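Local coordinates for protein phosphotransferase system, HPr-related proteins (Thermoanaerobacter tengcongensis, PDB 3LE1) that probably serves as the general, sugar-non-specific phosphocarrier of the phosphoenolpyruvate-dependent sugar phosphotransferase system, at residues A[27-32]-A[67-72]. Numbering follows the deposited sequence.
Sequences SKFSSQ and GDDEEE. With CD (cadmium ion), chain C.
The carboxylate of Asp69 reaches across to Phe29, Ser30 and Ser31, joining two connections of the HPr open-faced beta-sandwich: the loop from helix 16-26 into strand 32-37, and the turn from strand 60-66 into helix 70-82. It exemplifies how one aspartate can bind consecutive backbone amides with both its oxygens. Asp69 OD2 accepts from Ser30 N at 2.8 Å and Asp69 OD1 from Ser31 N at 2.9 Å, each through its syn lone pair. Asp69 OD1 also takes the Ser31 hydroxyl (Ser31 OG to Asp69 OD1, 2.6 Å), nearly along its C-O axis. Chi1 of Asp69 is 54°, which directs the carboxylate into the loop. An alanine in place of Asp69 would probably leave both amides and the Ser31 hydroxyl without their shared acceptor, weakening the link between loop and turn.

The packing is tight around buried Ser31, whose OG lies 3.0 Å from Gly67 CA. Beside the carboxylate, the Phe29 ring presents its edge to Asp69, the planes 76° apart, brings CZ to 3.6 Å from Glu72 O, and rests on Ala73 and Ala76 of helix 70-82. The Ser30 side is looser and solvent-facing: Ser30 OG makes at most a weak, unsettled bond to Asp69 OD2, and a water bridges the two segments, touching Ser30 OG at 3.0 Å and accepting from Asp68 N at 2.6 Å.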
loop_
_atom_site.group_PDB
_atom_site.type_symbol
_atom_site.label_atom_id
_atom_site.label_comp_id
_atom_site.label_asym_id
_atom_site.label_seq_id
_atom_site.Cartn_x
_atom_site.Cartn_y
_atom_site.Cartn_z
ATOM N N SER A 27 8.241 -3.084 2.644
ATOM C CA SER A 27 9.233 -3.711 3.507
ATOM C C SER A 27 10.649 -3.165 3.279
ATOM O O SER A 27 11.558 -3.472 4.031
ATOM C CB SER A 27 9.203 -5.237 3.342
ATOM O OG SER A 27 7.964 -5.788 3.786
ATOM N N LYS A 28 10.838 -2.361 2.238
ATOM C CA LYS A 28 12.131 -1.714 2.016
ATOM C C LYS A 28 12.411 -0.606 3.031
ATOM O O LYS A 28 13.553 -0.178 3.196
ATOM C CB LYS A 28 12.212 -1.133 0.610
ATOM C CG LYS A 28 12.086 -2.161 -0.484
ATOM C CD LYS A 28 12.716 -1.662 -1.764
ATOM C CE LYS A 28 11.922 -0.532 -2.363
ATOM N NZ LYS A 28 12.193 -0.458 -3.825
ATOM N N PHE A 29 11.367 -0.145 3.714
ATOM C CA PHE A 29 11.482 1.011 4.603
ATOM C C PHE A 29 11.369 0.659 6.084
ATOM O O PHE A 29 10.738 -0.336 6.453
ATOM C CB PHE A 29 10.446 2.075 4.207
ATOM C CG PHE A 29 10.599 2.556 2.788
ATOM C CD1 PHE A 29 11.429 3.623 2.504
ATOM C CD2 PHE A 29 9.941 1.922 1.740
ATOM C CE1 PHE A 29 11.595 4.068 1.212
ATOM C CE2 PHE A 29 10.103 2.361 0.429
ATOM C CZ PHE A 29 10.931 3.438 0.165
ATOM N N SER A 30 11.994 1.469 6.933
ATOM C CA SER A 30 12.016 1.186 8.373
ATOM C C SER A 30 10.736 1.599 9.087
ATOM O O SER A 30 10.370 1.027 10.107
ATOM C CB SER A 30 13.205 1.876 9.045
ATOM O OG SER A 30 13.226 3.256 8.737
ATOM N N SER A 31 10.080 2.625 8.562
ATOM C CA SER A 31 8.822 3.101 9.116
ATOM C C SER A 31 7.802 1.985 9.311
ATOM O O SER A 31 7.774 1.008 8.560
ATOM C CB SER A 31 8.204 4.137 8.183
ATOM O OG SER A 31 8.912 5.357 8.242
ATOM N N GLN A 32 6.932 2.170 10.295
ATOM C CA GLN A 32 5.691 1.428 10.347
ATOM C C GLN A 32 4.788 1.994 9.263
ATOM O O GLN A 32 4.679 3.210 9.113
ATOM C CB GLN A 32 5.043 1.595 11.713
ATOM C CG GLN A 32 5.660 0.718 12.766
ATOM C CD GLN A 32 4.836 0.717 14.020
ATOM O OE1 GLN A 32 4.171 -0.269 14.338
ATOM N NE2 GLN A 32 4.843 1.836 14.727
ATOM N N GLY A 67 7.908 6.945 10.872
ATOM C CA GLY A 67 9.278 6.477 11.033
ATOM C C GLY A 67 10.271 7.434 10.406
ATOM O O GLY A 67 9.878 8.503 9.922
ATOM N N ASP A 68 11.554 7.080 10.406
ATOM C CA ASP A 68 12.575 8.011 9.905
ATOM C C ASP A 68 12.537 8.219 8.393
ATOM O O ASP A 68 13.128 9.173 7.876
ATOM C CB ASP A 68 13.994 7.642 10.373
ATOM C CG ASP A 68 14.551 6.394 9.697
ATOM O OD1 ASP A 68 13.999 5.943 8.671
ATOM O OD2 ASP A 68 15.566 5.854 10.194
ATOM N N ASP A 69 11.800 7.360 7.699
ATOM C CA ASP A 69 11.714 7.401 6.239
ATOM C C ASP A 69 10.262 7.431 5.760
ATOM O O ASP A 69 9.968 7.051 4.634
ATOM C CB ASP A 69 12.493 6.236 5.591
ATOM C CG ASP A 69 12.093 4.870 6.127
ATOM O OD1 ASP A 69 11.084 4.772 6.857
ATOM O OD2 ASP A 69 12.806 3.873 5.826
ATOM N N GLU A 70 9.357 7.882 6.624
ATOM C CA GLU A 70 7.916 7.791 6.370
ATOM C C GLU A 70 7.488 8.464 5.059
ATOM O O GLU A 70 6.602 7.975 4.353
ATOM C CB GLU A 70 7.129 8.383 7.559
ATOM C CG GLU A 70 7.435 9.854 7.840
ATOM C CD GLU A 70 6.800 10.357 9.128
ATOM O OE1 GLU A 70 6.795 9.601 10.118
ATOM O OE2 GLU A 70 6.316 11.508 9.157
ATOM N N GLU A 71 8.125 9.582 4.722
ATOM C CA GLU A 71 7.717 10.360 3.558
ATOM C C GLU A 71 8.058 9.602 2.281
ATOM O O GLU A 71 7.213 9.461 1.370
ATOM C CB GLU A 71 8.368 11.741 3.567
ATOM C CG GLU A 71 7.969 12.557 4.796
ATOM C CD GLU A 71 8.758 13.842 4.933
ATOM O OE1 GLU A 71 9.709 14.057 4.146
ATOM O OE2 GLU A 71 8.425 14.626 5.846
ATOM N N GLU A 72 9.270 9.061 2.223
ATOM C CA GLU A 72 9.721 8.378 1.015
ATOM C C GLU A 72 9.175 6.950 0.903
ATOM O O GLU A 72 9.021 6.428 -0.206
ATOM C CB GLU A 72 11.242 8.420 0.918
ATOM C CG GLU A 72 11.692 9.819 0.504
ATOM C CD GLU A 72 13.107 10.152 0.931
ATOM O OE1 GLU A 72 13.385 10.187 2.158
ATOM O OE2 GLU A 72 13.924 10.414 0.020
HETATM CD CD CD C . 10.197 16.037 6.108
HETATM O O HOH W 1 12.376 4.720 11.249
HETATM O O HOH W 2 10.642 17.519 4.324
HETATM O O HOH W 3 8.723 17.185 7.853
#